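Local coordinates for halogenase (Chondromyces crocatus, PDB 3E1T), which probably uses its bound flavin-adenine dinucleotide to halogenate a precursor of chondrochloren, as a variant member of the FAD-dependent halogenases, at residues Arg185-Val190 / Phe307-Phe312; Val236-Ala241 / Arg283-Tyr288. All blocks are in the same frame, centred on the assembly; numbering follows the deposited sequence.

Contact 1 (Arg185-Val190 / Phe307-Phe312); sequences RFFQNV and FVDPVF. With FAD (flavin-adenine dinucleotide), chain C.
The flavin-binding pocket of this halogenase is backed here by a buried contact in which Phe187 packs on Val308 and Asp309. Phe187 sits at the centre of an inverse gamma turn, just before the chain enters strand 189-197. Its side chain leaves the backbone toward the 307-312 segment. CG1 of Val308 lies over one face of the Phe187 ring, 4.1 Å from the centroid and 27° off the normal, a CH-pi contact. The branch is carried there by the first torsion of Val308, with CG1 anti to the backbone N (chi1 -170°). Its closest ring atom is CE2 of Phe187, 3.7 Å from CG1 of Val308.

Asp309 meets the same ring obliquely. CB of Asp309 comes within 3.5 Å of CD1 of Phe187, and the carboxylate plane is turned 28° from the ring plane. The ring is nearest the CB of Asp309 and also borders the carboxylate, whose oxygens take hydroxyl partners: Tyr286 OH bonds OD1 and Tyr366 OH bonds OD2. This pair of bonds probably fixes the rotation of the buried acid.

The far side of the loop touches the cofactor. CE1 of Phe307 is 3.4 Å from C1' of FAD, where the ribityl chain leaves the isoalloxazine. CB of Pro310 is 3.6 Å from C6 of FAD, on the ring system itself. The residues that hold Phe187 thus lie between two that line the pocket.

Helix 340-368 closes in on the contact: Tyr359 and Tyr366 meet the Phe187 ring edge-to-face, and Leu362 also touches it. Trp219 of strand 218-224 packs on Asp309 and Pro310. The loop itself runs from strand 306-307 to helix 315-333.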
loop_
_atom_site.group_PDB
_atom_site.type_symbol
_atom_site.label_atom_id
_atom_site.label_comp_id
_atom_site.label_asym_id
_atom_site.label_seq_id
_atom_site.Cartn_x
_atom_site.Cartn_y
_atom_site.Cartn_z
ATOM N N ARG A 185 11.748 -11.023 -4.242
ATOM C CA ARG A 185 11.588 -12.232 -5.061
ATOM C C ARG A 185 10.355 -13.073 -4.666
ATOM O O ARG A 185 9.876 -13.901 -5.446
ATOM C CB ARG A 185 12.872 -13.066 -5.040
ATOM C CG ARG A 185 14.046 -12.315 -5.631
ATOM C CD ARG A 185 15.302 -13.176 -5.783
ATOM N NE ARG A 185 16.505 -12.384 -5.504
ATOM C CZ ARG A 185 17.061 -11.498 -6.333
ATOM N NH1 ARG A 185 16.543 -11.264 -7.538
ATOM N NH2 ARG A 185 18.151 -10.836 -5.951
ATOM N N PHE A 186 9.830 -12.843 -3.471
ATOM C CA PHE A 186 8.648 -13.565 -3.001
ATOM C C PHE A 186 7.368 -13.098 -3.681
ATOM O O PHE A 186 6.607 -13.910 -4.182
ATOM C CB PHE A 186 8.495 -13.447 -1.484
ATOM C CG PHE A 186 7.466 -14.396 -0.911
ATOM C CD1 PHE A 186 7.814 -15.706 -0.603
ATOM C CD2 PHE A 186 6.148 -13.984 -0.717
ATOM C CE1 PHE A 186 6.860 -16.596 -0.094
ATOM C CE2 PHE A 186 5.183 -14.856 -0.220
ATOM C CZ PHE A 186 5.545 -16.171 0.099
ATOM N N PHE A 187 7.121 -11.787 -3.658
ATOM C CA PHE A 187 5.904 -11.215 -4.216
ATOM C C PHE A 187 6.084 -10.869 -5.694
ATOM O O PHE A 187 5.817 -9.749 -6.125
ATOM C CB PHE A 187 5.468 -9.991 -3.392
ATOM C CG PHE A 187 5.211 -10.305 -1.935
ATOM C CD1 PHE A 187 4.038 -10.943 -1.544
ATOM C CD2 PHE A 187 6.153 -9.997 -0.973
ATOM C CE1 PHE A 187 3.803 -11.251 -0.208
ATOM C CE2 PHE A 187 5.926 -10.284 0.367
ATOM C CZ PHE A 187 4.727 -10.905 0.746
ATOM N N GLN A 188 6.521 -11.859 -6.465
ATOM C CA GLN A 188 6.778 -11.702 -7.891
ATOM C C GLN A 188 5.486 -11.996 -8.646
ATOM O O GLN A 188 5.359 -13.016 -9.337
ATOM C CB GLN A 188 7.894 -12.657 -8.311
ATOM C CG GLN A 188 8.643 -12.260 -9.571
ATOM C CD GLN A 188 9.945 -13.035 -9.719
ATOM O OE1 GLN A 188 10.846 -12.924 -8.879
ATOM N NE2 GLN A 188 10.039 -13.846 -10.772
ATOM N N ASN A 189 4.527 -11.086 -8.483
ATOM C CA ASN A 189 3.166 -11.282 -8.944
ATOM C C ASN A 189 2.768 -10.155 -9.887
ATOM O O ASN A 189 3.386 -9.083 -9.881
ATOM C CB ASN A 189 2.187 -11.286 -7.761
ATOM C CG ASN A 189 2.628 -12.177 -6.605
ATOM O OD1 ASN A 189 2.301 -11.899 -5.442
ATOM N ND2 ASN A 189 3.340 -13.257 -6.910
ATOM N N VAL A 190 1.747 -10.413 -10.702
ATOM C CA VAL A 190 1.122 -9.396 -11.521
ATOM C C VAL A 190 -0.373 -9.369 -11.206
ATOM O O VAL A 190 -1.000 -10.422 -11.048
ATOM C CB VAL A 190 1.352 -9.640 -13.031
ATOM C CG1 VAL A 190 2.838 -9.629 -13.344
ATOM C CG2 VAL A 190 0.747 -10.963 -13.451
ATOM N N PHE A 307 6.583 -0.963 -1.209
ATOM C CA PHE A 307 5.253 -1.573 -1.263
ATOM C C PHE A 307 5.384 -3.099 -1.073
ATOM O O PHE A 307 6.341 -3.702 -1.558
ATOM C CB PHE A 307 4.537 -1.246 -2.578
ATOM C CG PHE A 307 3.143 -1.812 -2.661
ATOM C CD1 PHE A 307 2.129 -1.324 -1.835
ATOM C CD2 PHE A 307 2.858 -2.863 -3.531
ATOM C CE1 PHE A 307 0.852 -1.864 -1.893
ATOM C CE2 PHE A 307 1.588 -3.413 -3.593
ATOM C CZ PHE A 307 0.579 -2.902 -2.781
ATOM N N VAL A 308 4.438 -3.705 -0.354
ATOM C CA VAL A 308 4.438 -5.172 -0.168
ATOM C C VAL A 308 3.614 -5.926 -1.234
ATOM O O VAL A 308 4.182 -6.467 -2.175
ATOM C CB VAL A 308 4.003 -5.602 1.257
ATOM C CG1 VAL A 308 4.279 -7.111 1.449
ATOM C CG2 VAL A 308 4.761 -4.798 2.323
ATOM N N ASP A 309 2.289 -5.964 -1.076
ATOM C CA ASP A 309 1.402 -6.799 -1.896
ATOM C C ASP A 309 -0.027 -6.440 -1.493
ATOM O O ASP A 309 -0.246 -6.031 -0.364
ATOM C CB ASP A 309 1.700 -8.304 -1.650
ATOM C CG ASP A 309 0.956 -9.229 -2.597
ATOM O OD1 ASP A 309 1.402 -9.419 -3.752
ATOM O OD2 ASP A 309 -0.088 -9.787 -2.180
ATOM N N PRO A 310 -0.997 -6.562 -2.412
ATOM C CA PRO A 310 -2.365 -6.120 -2.110
ATOM C C PRO A 310 -3.169 -6.901 -1.058
ATOM O O PRO A 310 -4.226 -6.412 -0.651
ATOM C CB PRO A 310 -3.087 -6.235 -3.466
ATOM C CG PRO A 310 -2.019 -6.374 -4.483
ATOM C CD PRO A 310 -0.884 -7.038 -3.798
ATOM N N VAL A 311 -2.727 -8.085 -0.630
ATOM C CA VAL A 311 -3.550 -8.822 0.332
ATOM C C VAL A 311 -3.439 -8.152 1.696
ATOM O O VAL A 311 -2.345 -7.743 2.100
ATOM C CB VAL A 311 -3.259 -10.351 0.375
ATOM C CG1 VAL A 311 -1.848 -10.648 0.777
ATOM C CG2 VAL A 311 -4.251 -11.056 1.314
ATOM N N PHE A 312 -4.581 -8.035 2.376
ATOM C CA PHE A 312 -4.744 -7.243 3.601
ATOM C C PHE A 312 -4.644 -5.708 3.458
ATOM O O PHE A 312 -4.662 -4.988 4.451
ATOM C CB PHE A 312 -3.898 -7.788 4.766
ATOM C CG PHE A 312 -4.460 -9.045 5.373
ATOM C CD1 PHE A 312 -3.837 -10.270 5.175
ATOM C CD2 PHE A 312 -5.638 -9.004 6.117
ATOM C CE1 PHE A 312 -4.368 -11.438 5.727
ATOM C CE2 PHE A 312 -6.169 -10.156 6.679
ATOM C CZ PHE A 312 -5.533 -11.385 6.479
HETATM P PA FAD C . -0.112 7.267 -5.648
HETATM O O1A FAD C . -1.503 6.962 -5.159
HETATM O O2A FAD C . 0.356 6.429 -6.787
HETATM O O5B FAD C . -0.098 8.815 -6.109
HETATM C C5B FAD C . 1.090 9.439 -6.569
HETATM C C4B FAD C . 0.728 10.694 -7.369
HETATM O O4B FAD C . 1.881 11.279 -7.941
HETATM C C3B FAD C . -0.206 10.357 -8.526
HETATM O O3B FAD C . -1.350 11.173 -8.408
HETATM C C2B FAD C . 0.566 10.715 -9.779
HETATM O O2B FAD C . -0.278 11.333 -10.709
HETATM C C1B FAD C . 1.609 11.687 -9.258
HETATM N N9A FAD C . 2.878 11.721 -10.008
HETATM C C8A FAD C . 3.568 10.688 -10.591
HETATM N N7A FAD C . 4.693 11.199 -11.144
HETATM C C5A FAD C . 4.739 12.533 -10.911
HETATM C C6A FAD C . 5.647 13.547 -11.254
HETATM N N6A FAD C . 6.685 13.312 -12.067
HETATM N N1A FAD C . 5.390 14.835 -10.849
HETATM C C2A FAD C . 4.251 15.148 -10.153
HETATM N N3A FAD C . 3.360 14.146 -9.834
HETATM C C4A FAD C . 3.601 12.866 -10.198
HETATM N N1 FAD C . -3.802 -0.120 -1.212
HETATM C C2 FAD C . -4.826 -0.099 -0.306
HETATM O O2 FAD C . -4.727 0.650 0.662
HETATM N N3 FAD C . -5.922 -0.923 -0.496
HETATM C C4 FAD C . -5.999 -1.762 -1.603
HETATM O O4 FAD C . -6.983 -2.481 -1.787
HETATM C C4X FAD C . -4.950 -1.791 -2.513
HETATM N N5 FAD C . -4.989 -2.610 -3.626
HETATM C C5X FAD C . -3.936 -2.611 -4.521
HETATM C C6 FAD C . -3.960 -3.442 -5.645
HETATM C C7 FAD C . -2.883 -3.437 -6.546
HETATM C C7M FAD C . -2.825 -4.488 -7.618
HETATM C C8 FAD C . -1.780 -2.604 -6.322
HETATM C C8M FAD C . -0.518 -2.715 -7.148
HETATM C C9 FAD C . -1.769 -1.772 -5.208
HETATM C C9A FAD C . -2.837 -1.771 -4.303
HETATM N N10 FAD C . -2.801 -0.929 -3.207
HETATM C C10 FAD C . -3.847 -0.944 -2.309
HETATM C "C1'" FAD C . -1.666 0.064 -3.027
HETATM C "C2'" FAD C . -2.033 1.510 -3.381
HETATM O "O2'" FAD C . -2.306 1.562 -4.766
HETATM C "C3'" FAD C . -0.873 2.467 -3.064
HETATM O "O3'" FAD C . -0.177 2.047 -1.910
HETATM C "C4'" FAD C . -1.285 3.914 -2.795
HETATM O "O4'" FAD C . -1.915 4.444 -3.940
HETATM C "C5'" FAD C . -0.041 4.741 -2.473
HETATM O "O5'" FAD C . -0.350 6.106 -2.546
HETATM P P FAD C . 0.770 7.197 -2.917
HETATM O O1P FAD C . 0.311 8.551 -2.422
HETATM O O2P FAD C . 2.082 6.839 -2.293
HETATM O O3P FAD C . 0.963 7.087 -4.489
#

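Contact 2 (Val236-Ala241 / Arg283-Tyr288); sequences VSREAA and RKDYSY. With FAD (flavin-adenine dinucleotide), chain C.
Arg238 and Asp285 face each other side-on, with guanidinium and carboxylate nearly coplanar at 26°. Two nitrogens grip two oxygens in a bidentate salt bridge. NE of Arg238 donates to OD1 of Asp285 over 2.8 Å, reaching it on the syn side but tilted out of the carboxylate plane. NH2 of Arg238 donates to OD2 of Asp285, also over 2.8 Å, and this bond is straighter (171°) and uses the syn lone pair. The arginine reaches across because CG is anti to the backbone N (chi1 -165°) and the chain stays extended from CG to NE.

Lys284 lies over one face of the guanidinium, with CD 4.0 Å from NH2 of Arg238. Its chain bends at chi3 and chi4, which leaves NZ of Lys284 in a long salt bridge of 3.7 Å to OD2 of Asp285. The carboxylate thus probably offsets two positive charges. With an alanine in place of Arg238, Asp285 is likely to lose its two-pronged partner, and the aliphatic part of Lys284 the guanidinium it lies against.

Arg283 turns to the cofactor instead, laying one guanidinium face against C8M of FAD. Arg238 lies in the short, weakly bonded helix of about 238-241, which follows strand 229-237, and Ser237 caps that helix at its N-terminus. Asp285 lies near the end of the strand that begins at 281, and strand 189-197 pairs with both strands, antiparallel to each.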
loop_
_atom_site.group_PDB
_atom_site.type_symbol
_atom_site.label_atom_id
_atom_site.label_comp_id
_atom_site.label_asym_id
_atom_site.label_seq_id
_atom_site.Cartn_x
_atom_site.Cartn_y
_atom_site.Cartn_z
ATOM N N VAL A 236 -1.787 -13.007 -10.049
ATOM C CA VAL A 236 -1.214 -14.256 -10.562
ATOM C C VAL A 236 0.325 -14.135 -10.670
ATOM O O VAL A 236 0.889 -13.111 -10.292
ATOM C CB VAL A 236 -1.893 -14.664 -11.914
ATOM C CG1 VAL A 236 -3.413 -14.900 -11.720
ATOM C CG2 VAL A 236 -1.679 -13.612 -12.995
ATOM N N SER A 237 0.999 -15.181 -11.149
ATOM C CA SER A 237 2.450 -15.159 -11.290
ATOM C C SER A 237 2.900 -14.202 -12.389
ATOM O O SER A 237 2.255 -14.085 -13.433
ATOM C CB SER A 237 2.998 -16.562 -11.575
ATOM O OG SER A 237 2.933 -16.844 -12.969
ATOM N N ARG A 238 4.028 -13.536 -12.144
ATOM C CA ARG A 238 4.700 -12.719 -13.153
ATOM C C ARG A 238 4.905 -13.487 -14.464
ATOM O O ARG A 238 4.806 -12.913 -15.545
ATOM C CB ARG A 238 6.049 -12.214 -12.620
ATOM C CG ARG A 238 6.641 -11.079 -13.450
ATOM C CD ARG A 238 8.064 -10.681 -13.024
ATOM N NE ARG A 238 8.424 -9.393 -13.622
ATOM C CZ ARG A 238 8.922 -9.244 -14.849
ATOM N NH1 ARG A 238 9.147 -10.303 -15.618
ATOM N NH2 ARG A 238 9.201 -8.033 -15.310
ATOM N N GLU A 239 5.187 -14.784 -14.356
ATOM C CA GLU A 239 5.410 -15.650 -15.528
ATOM C C GLU A 239 4.154 -15.812 -16.386
ATOM O O GLU A 239 4.234 -15.866 -17.616
ATOM C CB GLU A 239 5.929 -17.023 -15.094
ATOM C CG GLU A 239 7.331 -17.002 -14.494
ATOM C CD GLU A 239 7.398 -16.232 -13.184
ATOM O OE1 GLU A 239 6.659 -16.596 -12.238
ATOM O OE2 GLU A 239 8.188 -15.258 -13.105
ATOM N N ALA A 240 2.999 -15.879 -15.730
ATOM C CA ALA A 240 1.710 -15.989 -16.418
ATOM C C ALA A 240 1.398 -14.750 -17.247
ATOM O O ALA A 240 0.796 -14.856 -18.312
ATOM C CB ALA A 240 0.593 -16.246 -15.421
ATOM N N ALA A 241 1.823 -13.588 -16.757
ATOM C CA ALA A 241 1.571 -12.308 -17.422
ATOM C C ALA A 241 2.153 -12.241 -18.824
ATOM O O ALA A 241 1.543 -11.667 -19.726
ATOM C CB ALA A 241 2.110 -11.161 -16.591
ATOM N N ARG A 283 -0.738 -4.393 -13.308
ATOM C CA ARG A 283 0.345 -3.912 -12.469
ATOM C C ARG A 283 1.321 -5.057 -12.194
ATOM O O ARG A 283 0.925 -6.154 -11.823
ATOM C CB ARG A 283 -0.173 -3.320 -11.157
ATOM C CG ARG A 283 -0.758 -1.914 -11.275
ATOM C CD ARG A 283 0.330 -0.825 -11.496
ATOM N NE ARG A 283 1.332 -0.804 -10.428
ATOM C CZ ARG A 283 1.145 -0.269 -9.225
ATOM N NH1 ARG A 283 -0.003 0.320 -8.917
ATOM N NH2 ARG A 283 2.120 -0.314 -8.328
ATOM N N LYS A 284 2.600 -4.771 -12.367
ATOM C CA LYS A 284 3.642 -5.770 -12.345
ATOM C C LYS A 284 4.802 -5.185 -11.560
ATOM O O LYS A 284 4.895 -3.963 -11.420
ATOM C CB LYS A 284 4.029 -6.048 -13.798
ATOM C CG LYS A 284 5.221 -6.922 -14.059
ATOM C CD LYS A 284 5.238 -7.353 -15.522
ATOM C CE LYS A 284 5.169 -6.151 -16.478
ATOM N NZ LYS A 284 6.437 -5.351 -16.537
ATOM N N ASP A 285 5.676 -6.039 -11.033
ATOM C CA ASP A 285 6.885 -5.581 -10.352
ATOM C C ASP A 285 6.544 -4.489 -9.334
ATOM O O ASP A 285 7.241 -3.477 -9.246
ATOM C CB ASP A 285 7.925 -5.060 -11.385
ATOM C CG ASP A 285 8.436 -6.153 -12.309
ATOM O OD1 ASP A 285 8.737 -7.255 -11.816
ATOM O OD2 ASP A 285 8.538 -5.912 -13.538
ATOM N N TYR A 286 5.465 -4.702 -8.571
ATOM C CA TYR A 286 5.014 -3.737 -7.579
ATOM C C TYR A 286 5.596 -3.943 -6.186
ATOM O O TYR A 286 5.439 -3.065 -5.330
ATOM C CB TYR A 286 3.478 -3.728 -7.494
ATOM C CG TYR A 286 2.843 -5.082 -7.177
ATOM C CD1 TYR A 286 3.036 -5.708 -5.938
ATOM C CD2 TYR A 286 2.033 -5.719 -8.115
ATOM C CE1 TYR A 286 2.439 -6.958 -5.651
ATOM C CE2 TYR A 286 1.428 -6.958 -7.838
ATOM C CZ TYR A 286 1.638 -7.568 -6.617
ATOM O OH TYR A 286 1.019 -8.778 -6.353
ATOM N N SER A 287 6.252 -5.075 -5.936
ATOM C CA SER A 287 6.773 -5.340 -4.579
ATOM C C SER A 287 8.261 -5.010 -4.465
ATOM O O SER A 287 9.070 -5.606 -5.151
ATOM C CB SER A 287 6.538 -6.785 -4.146
ATOM O OG SER A 287 6.835 -6.932 -2.751
ATOM N N TYR A 288 8.607 -4.064 -3.599
ATOM C CA TYR A 288 9.987 -3.550 -3.531
ATOM C C TYR A 288 10.182 -2.715 -2.284
ATOM O O TYR A 288 9.218 -2.318 -1.636
ATOM C CB TYR A 288 10.335 -2.697 -4.772
ATOM C CG TYR A 288 9.323 -1.618 -5.050
ATOM C CD1 TYR A 288 9.277 -0.468 -4.274
ATOM C CD2 TYR A 288 8.389 -1.760 -6.087
ATOM C CE1 TYR A 288 8.329 0.523 -4.509
ATOM C CE2 TYR A 288 7.436 -0.770 -6.330
ATOM C CZ TYR A 288 7.414 0.364 -5.524
ATOM O OH TYR A 288 6.472 1.343 -5.735
HETATM P PA FAD C . -0.112 7.267 -5.648
HETATM O O1A FAD C . -1.503 6.962 -5.159
HETATM O O2A FAD C . 0.356 6.429 -6.787
HETATM O O5B FAD C . -0.098 8.815 -6.109
HETATM C C5B FAD C . 1.090 9.439 -6.569
HETATM C C4B FAD C . 0.728 10.694 -7.369
HETATM O O4B FAD C . 1.881 11.279 -7.941
HETATM C C3B FAD C . -0.206 10.357 -8.526
HETATM O O3B FAD C . -1.350 11.173 -8.408
HETATM C C2B FAD C . 0.566 10.715 -9.779
HETATM O O2B FAD C . -0.278 11.333 -10.709
HETATM C C1B FAD C . 1.609 11.687 -9.258
HETATM N N9A FAD C . 2.878 11.721 -10.008
HETATM C C8A FAD C . 3.568 10.688 -10.591
HETATM N N7A FAD C . 4.693 11.199 -11.144
HETATM C C5A FAD C . 4.739 12.533 -10.911
HETATM C C6A FAD C . 5.647 13.547 -11.254
HETATM N N6A FAD C . 6.685 13.312 -12.067
HETATM N N1A FAD C . 5.390 14.835 -10.849
HETATM C C2A FAD C . 4.251 15.148 -10.153
HETATM N N3A FAD C . 3.360 14.146 -9.834
HETATM C C4A FAD C . 3.601 12.866 -10.198
HETATM N N1 FAD C . -3.802 -0.120 -1.212
HETATM C C2 FAD C . -4.826 -0.099 -0.306
HETATM O O2 FAD C . -4.727 0.650 0.662
HETATM N N3 FAD C . -5.922 -0.923 -0.496
HETATM C C4 FAD C . -5.999 -1.762 -1.603
HETATM O O4 FAD C . -6.983 -2.481 -1.787
HETATM C C4X FAD C . -4.950 -1.791 -2.513
HETATM N N5 FAD C . -4.989 -2.610 -3.626
HETATM C C5X FAD C . -3.936 -2.611 -4.521
HETATM C C6 FAD C . -3.960 -3.442 -5.645
HETATM C C7 FAD C . -2.883 -3.437 -6.546
HETATM C C7M FAD C . -2.825 -4.488 -7.618
HETATM C C8 FAD C . -1.780 -2.604 -6.322
HETATM C C8M FAD C . -0.518 -2.715 -7.148
HETATM C C9 FAD C . -1.769 -1.772 -5.208
HETATM C C9A FAD C . -2.837 -1.771 -4.303
HETATM N N10 FAD C . -2.801 -0.929 -3.207
HETATM C C10 FAD C . -3.847 -0.944 -2.309
HETATM C "C1'" FAD C . -1.666 0.064 -3.027
HETATM C "C2'" FAD C . -2.033 1.510 -3.381
HETATM O "O2'" FAD C . -2.306 1.562 -4.766
HETATM C "C3'" FAD C . -0.873 2.467 -3.064
HETATM O "O3'" FAD C . -0.177 2.047 -1.910
HETATM C "C4'" FAD C . -1.285 3.914 -2.795
HETATM O "O4'" FAD C . -1.915 4.444 -3.940
HETATM C "C5'" FAD C . -0.041 4.741 -2.473
HETATM O "O5'" FAD C . -0.350 6.106 -2.546
HETATM P P FAD C . 0.770 7.197 -2.917
HETATM O O1P FAD C . 0.311 8.551 -2.422
HETATM O O2P FAD C . 2.082 6.839 -2.293
HETATM O O3P FAD C . 0.963 7.087 -4.489
#

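Overall arrangement
The centres of contact 1 and contact 2 are about 8 Å apart, and the two are bonded to each other. OH of Tyr286 is 2.7 Å from OD1 of Asp309, which ties segment 283-288 to segment 307-312. In the shared sheet, Val190 N lies 2.9 Å from Val236 O, a probable hydrogen bond. Contact 1 is buried and contact 2 is at the surface, yet both reach FAD. The salt bridge itself lies away from the flavin. Segment 283-288 reaches the cofactor through Arg283, whose NH1 is 3.6 Å from C8M of FAD, and segment 307-312 through Phe307 and Pro310.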